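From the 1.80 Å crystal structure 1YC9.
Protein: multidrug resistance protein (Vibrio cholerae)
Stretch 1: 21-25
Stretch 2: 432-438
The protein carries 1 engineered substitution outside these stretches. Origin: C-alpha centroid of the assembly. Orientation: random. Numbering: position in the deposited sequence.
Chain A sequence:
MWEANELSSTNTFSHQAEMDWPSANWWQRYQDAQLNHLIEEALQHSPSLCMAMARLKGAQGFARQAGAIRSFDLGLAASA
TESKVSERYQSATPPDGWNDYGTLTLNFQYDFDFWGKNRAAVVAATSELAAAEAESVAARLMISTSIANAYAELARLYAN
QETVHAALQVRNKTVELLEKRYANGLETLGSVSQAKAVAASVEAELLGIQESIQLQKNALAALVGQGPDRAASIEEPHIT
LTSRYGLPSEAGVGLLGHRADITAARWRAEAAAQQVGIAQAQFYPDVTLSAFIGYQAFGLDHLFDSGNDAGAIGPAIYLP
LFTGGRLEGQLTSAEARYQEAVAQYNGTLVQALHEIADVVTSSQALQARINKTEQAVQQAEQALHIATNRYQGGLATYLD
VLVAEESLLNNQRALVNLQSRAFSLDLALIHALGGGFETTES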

# COMPACT_ATOMS: atom_id res chain seq x y z
N TRP A 21 -0.21 -21.98 25.51
CA TRP A 21 -0.93 -20.93 24.74
C TRP A 21 -1.09 -21.37 23.25
O TRP A 21 -1.12 -22.59 23.01
CB TRP A 21 -0.27 -19.57 25.03
CG TRP A 21 0.95 -19.10 24.20
CD1 TRP A 21 1.52 -19.69 23.09
CD2 TRP A 21 1.69 -17.89 24.43
NE1 TRP A 21 2.56 -18.91 22.63
CE2 TRP A 21 2.69 -17.81 23.43
CE3 TRP A 21 1.61 -16.86 25.38
CZ2 TRP A 21 3.60 -16.75 23.37
CZ3 TRP A 21 2.52 -15.81 25.32
CH2 TRP A 21 3.50 -15.76 24.32
N PRO A 22 -1.27 -20.47 22.26
CA PRO A 22 -1.34 -20.90 20.85
C PRO A 22 -0.35 -21.99 20.40
O PRO A 22 0.84 -21.76 20.37
CB PRO A 22 -1.08 -19.60 20.08
CG PRO A 22 -1.79 -18.58 20.93
CD PRO A 22 -1.55 -19.02 22.37
N SER A 23 -0.90 -23.16 20.06
CA SER A 23 -0.20 -24.28 19.40
C SER A 23 0.53 -23.87 18.09
O SER A 23 0.33 -22.75 17.60
CB SER A 23 -1.26 -25.36 19.09
OG SER A 23 -0.68 -26.56 18.63
N ALA A 24 1.37 -24.77 17.53
CA ALA A 24 1.95 -24.55 16.21
C ALA A 24 0.86 -24.64 15.15
O ALA A 24 0.75 -23.75 14.31
CB ALA A 24 3.05 -25.56 15.89
N ASN A 25 0.10 -25.74 15.17
CA ASN A 25 -1.12 -25.91 14.37
C ASN A 25 -2.37 -25.56 15.17
O ASN A 25 -3.28 -26.36 15.33
CB ASN A 25 -1.21 -27.33 13.82
CG ASN A 25 -0.00 -27.71 12.97
OD1 ASN A 25 0.62 -26.88 12.35
ND2 ASN A 25 0.31 -28.99 12.92
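Stretch 2 (432-438) ALGGGFE

Stretch 2 begins where a helix is ending, at Ala-432, and then unwinds through three glycines into a loop that runs along stretch 1, itself without regular secondary structure. The two run in broadly the same sense, the direction from Leu-433 to Phe-437 lying 37° from that of Trp-21 to Ala-24, and their CA atoms come nearest between Ala-24 and Phe-437, at 4.4 Å.

Leu-433 gives the most surface to the contact. Its CB points toward stretch 1, and with chi1 m and chi2 t its CD1 lies 3.8 Å from CD of Pro-22 and 4.4 Å from CE3 of Trp-21. A branched apolar side chain suits this buried place, since proline ring and indole offer carbon rather than hydrogen-bonding groups here.

Gly-434 is the first residue to leave helical phi/psi, in a Schellman motif; its phi of 86° and psi of 19° would jam a CB against the preceding carbonyl oxygen. Gly-435 also has positive phi, 77°, which favours glycine, and its C packs 3.8 Å from CB of Pro-22.

The Pro-22 ring packs against both Leu-433 and Gly-435, and its carbonyl O reaches Gly-436. That O lies 3.1 Å from CA of Gly-436, a CA-H...O contact with a nearly straight 155° at the hydrogen; a second, more bent one joins Gly-436 CA to Ser-23 O at 3.4 Å. Such an approach needs glycine: an ideal CB on Gly-436 would fall 1.7 Å from Pro-22 O and 2.5 Å from Ser-23 O, both clashes.

No direct hydrogen bond links the stretches. Instead a water donates to Ala-24 O at 2.9 Å and accepts from Gly-436 N at 3.0 Å, bridging the two backbones. Next in the chain, Phe-437 points its CB away from stretch 1, and the residue is exposed on the surface.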

# COMPACT_ATOMS: atom_id res chain seq x y z
N ALA A 432 -2.46 -11.73 17.65
CA ALA A 432 -1.81 -10.71 18.46
C ALA A 432 -0.61 -11.29 19.18
O ALA A 432 0.38 -10.61 19.40
CB ALA A 432 -2.76 -10.12 19.44
N LEU A 433 -0.69 -12.57 19.54
CA LEU A 433 0.41 -13.25 20.20
C LEU A 433 1.45 -13.73 19.19
O LEU A 433 2.54 -14.08 19.55
CB LEU A 433 -0.09 -14.42 21.07
CG LEU A 433 -1.07 -14.02 22.16
CD1 LEU A 433 -1.59 -15.28 22.89
CD2 LEU A 433 -0.43 -13.07 23.12
N GLY A 434 1.12 -13.73 17.90
CA GLY A 434 2.05 -14.11 16.86
C GLY A 434 2.06 -15.60 16.61
O GLY A 434 3.00 -16.12 16.03
N GLY A 435 1.01 -16.28 17.05
CA GLY A 435 0.87 -17.70 16.84
C GLY A 435 1.75 -18.47 17.81
O GLY A 435 2.15 -17.97 18.87
N GLY A 436 2.04 -19.71 17.44
CA GLY A 436 2.85 -20.57 18.28
C GLY A 436 3.89 -21.40 17.55
O GLY A 436 4.34 -22.42 18.08
N PHE A 437 4.29 -20.96 16.34
CA PHE A 437 5.30 -21.70 15.58
C PHE A 437 6.59 -21.78 16.41
O PHE A 437 7.03 -20.78 16.99
CB PHE A 437 5.55 -21.08 14.20
CG PHE A 437 6.29 -21.98 13.24
CD1 PHE A 437 5.61 -22.94 12.49
CD2 PHE A 437 7.69 -21.87 13.09
CE1 PHE A 437 6.31 -23.78 11.60
CE2 PHE A 437 8.39 -22.70 12.20
CZ PHE A 437 7.70 -23.66 11.45
N GLU A 438 7.16 -22.99 16.48
CA GLU A 438 8.17 -23.37 17.50
C GLU A 438 8.94 -24.61 17.05
O GLU A 438 9.93 -24.51 16.32
CB GLU A 438 7.50 -23.64 18.85
O HOH W 1 1.53 -20.97 14.71